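Long-range contact in endo-beta-1,4-glucanase (cellulase B) (Bacillus halodurans, PDB 4V2X), which hydrolyses beta-glucans and xyloglucan as a three-module endo-beta-1,4-glucanase, its family 5 catalytic module followed by an Ig-like module and a CBM46 carbohydrate-binding module: residues Met65-Gly79 with Gly102-Arg115. Residues are numbered along the deposited sequence; the frame is centred on the assembly and turned at random.
Sequences MQPGWNLGNTFDAVG and GYKSIRIPVTWENR
The side chains of Asn70 and Arg107 run alongside each other in the same direction, the amide turned 74° from the guanidinium plane. With its CG anti to the backbone N (chi1 -176°) and an extended chain, Arg107 brings NH1 to OD1 of Asn70 at 2.9 Å, almost straight (164°) and in the guanidinium plane. NH1 also forms a salt bridge with Glu319, NE forms one with Glu193, and NH2 bonds Asn196, while Asn70 ND2 goes to Gly318 O. On the other face of the sheet Trp69 lays its CB over the Tyr103 ring, 3.9 Å from the ring centroid, and the Ile106 CD1 methyl meets the edge of the Trp69 indole. Strands 68-70 and 105-108 are the first two of the eight parallel strands in the TIM barrel of family 5 glycosidases, joined by a right-handed beta-alpha-beta crossover through helix 92-100. Beyond the strands, Asp76 flanks the Pro109 ring, CG to CG 3.6 Å, and its carboxylate accepts Asn73 N at OD2 and Thr74 N at OD1. With an alanine here, the backbone N-H groups of Asn73 and Thr74 would probably lose their carboxylate acceptor, and a gap would open beside Pro109. Thr111 OG1 donates to Asp76 O at 2.7 Å, and Thr111 O in turn receives Arg115 NH1 in the guanidinium plane.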
# COMPACT_ATOMS: atom_id res chain seq x y z
N MET A 65 19.84 6.60 23.59
CA MET A 65 19.69 5.17 23.90
C MET A 65 20.97 4.35 23.70
O MET A 65 21.06 3.23 24.21
CB MET A 65 18.60 4.55 23.03
CG MET A 65 17.20 5.08 23.25
SD MET A 65 16.05 4.48 21.98
CE MET A 65 16.11 2.72 22.27
N GLN A 66 21.93 4.86 22.93
CA GLN A 66 23.10 4.08 22.52
C GLN A 66 24.06 3.85 23.70
O GLN A 66 24.41 4.81 24.37
CB GLN A 66 23.84 4.84 21.42
CG GLN A 66 24.96 4.04 20.77
CD GLN A 66 24.42 3.12 19.70
OE1 GLN A 66 23.68 2.18 19.99
NE2 GLN A 66 24.78 3.39 18.45
N PRO A 67 24.49 2.61 23.99
CA PRO A 67 24.11 1.38 23.32
C PRO A 67 23.05 0.62 24.11
O PRO A 67 22.89 0.86 25.31
CB PRO A 67 25.41 0.58 23.37
CG PRO A 67 25.99 0.95 24.69
CD PRO A 67 25.60 2.39 24.93
N GLY A 68 22.39 -0.32 23.46
CA GLY A 68 21.29 -1.07 24.07
C GLY A 68 21.54 -2.55 24.26
O GLY A 68 22.45 -3.12 23.65
N TRP A 69 20.70 -3.17 25.08
CA TRP A 69 20.82 -4.58 25.42
C TRP A 69 19.42 -5.18 25.54
O TRP A 69 18.52 -4.54 26.10
CB TRP A 69 21.58 -4.68 26.74
CG TRP A 69 21.85 -6.05 27.25
CD1 TRP A 69 22.90 -6.86 26.92
CD2 TRP A 69 21.10 -6.76 28.24
NE1 TRP A 69 22.84 -8.03 27.63
CE2 TRP A 69 21.74 -8.00 28.44
CE3 TRP A 69 19.94 -6.48 28.97
CZ2 TRP A 69 21.26 -8.95 29.34
CZ3 TRP A 69 19.47 -7.42 29.87
CH2 TRP A 69 20.13 -8.64 30.04
N ASN A 70 19.24 -6.39 25.02
CA ASN A 70 17.98 -7.13 25.14
C ASN A 70 18.01 -8.08 26.32
O ASN A 70 18.94 -8.86 26.47
CB ASN A 70 17.69 -7.99 23.91
CG ASN A 70 17.10 -7.22 22.76
OD1 ASN A 70 15.88 -7.22 22.56
ND2 ASN A 70 17.95 -6.59 21.96
N LEU A 71 16.96 -8.02 27.13
CA LEU A 71 16.68 -9.02 28.14
C LEU A 71 16.00 -10.21 27.45
O LEU A 71 14.79 -10.40 27.55
CB LEU A 71 15.76 -8.41 29.21
CG LEU A 71 15.40 -9.28 30.41
CD1 LEU A 71 16.62 -9.56 31.27
CD2 LEU A 71 14.31 -8.59 31.21
N GLY A 72 16.80 -10.99 26.73
CA GLY A 72 16.27 -12.03 25.86
C GLY A 72 15.91 -13.33 26.56
O GLY A 72 16.42 -13.64 27.64
N ASN A 73 15.03 -14.10 25.91
CA ASN A 73 14.57 -15.39 26.40
C ASN A 73 14.12 -15.31 27.86
O ASN A 73 14.43 -16.19 28.66
CB ASN A 73 15.66 -16.47 26.25
CG ASN A 73 15.78 -17.00 24.83
OD1 ASN A 73 16.42 -18.03 24.60
ND2 ASN A 73 15.18 -16.31 23.88
N THR A 74 13.42 -14.23 28.18
CA THR A 74 12.97 -13.97 29.54
C THR A 74 11.44 -13.80 29.49
O THR A 74 10.73 -14.80 29.38
CB THR A 74 13.75 -12.78 30.14
OG1 THR A 74 15.16 -13.05 30.01
CG2 THR A 74 13.43 -12.58 31.60
N PHE A 75 10.93 -12.57 29.53
CA PHE A 75 9.47 -12.39 29.43
C PHE A 75 8.92 -12.82 28.07
O PHE A 75 7.73 -13.08 27.93
CB PHE A 75 9.07 -10.96 29.76
CG PHE A 75 9.35 -10.58 31.19
CD1 PHE A 75 8.62 -11.12 32.23
CD2 PHE A 75 10.37 -9.68 31.49
CE1 PHE A 75 8.88 -10.77 33.55
CE2 PHE A 75 10.64 -9.33 32.80
CZ PHE A 75 9.90 -9.88 33.83
N ASP A 76 9.82 -12.88 27.08
CA ASP A 76 9.48 -13.41 25.77
C ASP A 76 9.37 -14.93 25.71
O ASP A 76 8.81 -15.46 24.75
CB ASP A 76 10.47 -12.91 24.70
CG ASP A 76 11.92 -13.03 25.14
OD1 ASP A 76 12.24 -12.69 26.31
OD2 ASP A 76 12.74 -13.45 24.30
N ALA A 77 9.88 -15.63 26.72
CA ALA A 77 9.83 -17.10 26.72
C ALA A 77 8.40 -17.61 26.61
O ALA A 77 7.48 -17.07 27.23
CB ALA A 77 10.51 -17.67 27.96
N VAL A 78 8.22 -18.65 25.80
CA VAL A 78 6.92 -19.26 25.60
C VAL A 78 6.77 -20.34 26.67
O VAL A 78 7.43 -21.38 26.64
CB VAL A 78 6.76 -19.83 24.18
CG1 VAL A 78 5.35 -20.37 23.97
CG2 VAL A 78 7.06 -18.75 23.15
N GLY A 79 5.91 -20.06 27.64
CA GLY A 79 5.76 -20.90 28.81
C GLY A 79 4.90 -20.21 29.84
O GLY A 79 4.36 -19.13 29.59
N GLY A 102 27.61 0.00 30.89
CA GLY A 102 27.58 1.15 29.99
C GLY A 102 26.39 1.20 29.04
O GLY A 102 26.29 2.10 28.21
N TYR A 103 25.48 0.23 29.17
CA TYR A 103 24.25 0.24 28.38
C TYR A 103 23.33 1.36 28.84
O TYR A 103 23.18 1.60 30.04
CB TYR A 103 23.57 -1.14 28.42
CG TYR A 103 24.36 -2.16 27.64
CD1 TYR A 103 24.34 -2.16 26.25
CD2 TYR A 103 25.18 -3.09 28.28
CE1 TYR A 103 25.09 -3.07 25.52
CE2 TYR A 103 25.94 -4.00 27.56
CZ TYR A 103 25.89 -3.98 26.18
OH TYR A 103 26.65 -4.88 25.45
N LYS A 104 22.75 2.06 27.87
CA LYS A 104 21.89 3.22 28.12
C LYS A 104 20.42 2.90 27.83
O LYS A 104 19.53 3.70 28.14
CB LYS A 104 22.33 4.40 27.26
CG LYS A 104 23.73 4.94 27.56
CD LYS A 104 23.85 5.53 28.95
CE LYS A 104 25.23 6.14 29.18
NZ LYS A 104 25.40 6.61 30.58
N SER A 105 20.16 1.74 27.23
CA SER A 105 18.80 1.33 26.94
C SER A 105 18.67 -0.19 27.06
O SER A 105 19.64 -0.93 26.88
CB SER A 105 18.37 1.79 25.55
OG SER A 105 19.25 1.29 24.55
N ILE A 106 17.47 -0.62 27.40
CA ILE A 106 17.16 -2.04 27.54
C ILE A 106 15.86 -2.33 26.81
O ILE A 106 14.88 -1.61 26.98
CB ILE A 106 17.08 -2.48 29.02
CG1 ILE A 106 16.82 -3.99 29.12
CG2 ILE A 106 16.01 -1.70 29.78
CD1 ILE A 106 16.92 -4.53 30.53
N ARG A 107 15.88 -3.36 25.98
CA ARG A 107 14.67 -3.87 25.35
C ARG A 107 14.18 -5.05 26.19
O ARG A 107 14.96 -5.97 26.48
CB ARG A 107 14.96 -4.31 23.91
CG ARG A 107 13.74 -4.78 23.13
CD ARG A 107 14.03 -4.65 21.64
NE ARG A 107 13.00 -5.14 20.73
CZ ARG A 107 12.93 -6.38 20.23
NH1 ARG A 107 13.78 -7.32 20.62
NH2 ARG A 107 11.97 -6.69 19.36
N ILE A 108 12.92 -4.98 26.59
CA ILE A 108 12.27 -6.02 27.37
C ILE A 108 11.19 -6.66 26.50
O ILE A 108 10.02 -6.24 26.52
CB ILE A 108 11.67 -5.46 28.69
CG1 ILE A 108 12.77 -4.78 29.51
CG2 ILE A 108 11.01 -6.58 29.50
CD1 ILE A 108 12.25 -3.94 30.67
N PRO A 109 11.59 -7.65 25.68
CA PRO A 109 10.58 -8.30 24.85
C PRO A 109 9.62 -9.10 25.73
O PRO A 109 10.05 -9.70 26.71
CB PRO A 109 11.41 -9.22 23.94
CG PRO A 109 12.65 -9.49 24.71
CD PRO A 109 12.93 -8.24 25.49
N VAL A 110 8.34 -9.07 25.40
CA VAL A 110 7.34 -9.79 26.19
C VAL A 110 6.42 -10.56 25.27
O VAL A 110 5.86 -10.00 24.33
CB VAL A 110 6.48 -8.84 27.06
CG1 VAL A 110 5.53 -9.65 27.93
CG2 VAL A 110 7.38 -7.95 27.92
N THR A 111 6.26 -11.85 25.56
CA THR A 111 5.26 -12.66 24.91
C THR A 111 4.06 -12.72 25.84
O THR A 111 4.17 -13.16 26.98
CB THR A 111 5.80 -14.05 24.61
OG1 THR A 111 6.87 -13.95 23.66
CG2 THR A 111 4.71 -14.94 24.04
N TRP A 112 2.91 -12.26 25.36
CA TRP A 112 1.71 -12.15 26.19
C TRP A 112 0.84 -13.40 26.13
O TRP A 112 0.21 -13.75 27.12
CB TRP A 112 0.94 -10.88 25.82
CG TRP A 112 1.80 -9.67 25.96
CD1 TRP A 112 2.52 -9.05 24.98
CD2 TRP A 112 2.08 -8.96 27.17
NE1 TRP A 112 3.22 -7.99 25.50
CE2 TRP A 112 2.97 -7.91 26.84
CE3 TRP A 112 1.68 -9.11 28.51
CZ2 TRP A 112 3.44 -7.01 27.79
CZ3 TRP A 112 2.15 -8.22 29.44
CH2 TRP A 112 3.03 -7.19 29.08
N GLU A 113 0.81 -14.07 24.98
CA GLU A 113 0.20 -15.39 24.88
C GLU A 113 0.66 -16.27 26.05
O GLU A 113 1.84 -16.27 26.40
CB GLU A 113 0.57 -16.05 23.54
CG GLU A 113 -0.22 -17.31 23.23
CD GLU A 113 -1.56 -17.06 22.55
OE1 GLU A 113 -2.18 -16.00 22.76
OE2 GLU A 113 -2.00 -17.94 21.79
N ASN A 114 -0.28 -17.01 26.64
CA ASN A 114 -0.07 -17.86 27.84
C ASN A 114 -0.15 -17.09 29.16
O ASN A 114 -0.13 -17.71 30.23
CB ASN A 114 1.25 -18.65 27.82
CG ASN A 114 1.39 -19.56 26.61
OD1 ASN A 114 2.42 -19.55 25.93
ND2 ASN A 114 0.35 -20.33 26.33
N ARG A 115 -0.23 -15.76 29.11
CA ARG A 115 -0.41 -14.94 30.30
C ARG A 115 -1.60 -13.99 30.14
O ARG A 115 -1.64 -12.92 30.75
CB ARG A 115 0.86 -14.15 30.61
CG ARG A 115 2.08 -15.03 30.84
CD ARG A 115 3.00 -15.08 29.63
NE ARG A 115 4.13 -15.97 29.89
CZ ARG A 115 5.35 -15.85 29.36
NH1 ARG A 115 5.64 -14.87 28.51
NH2 ARG A 115 6.29 -16.73 29.69
O HOH W 1 12.15 -10.06 28.53
O HOH W 2 4.39 -17.32 26.63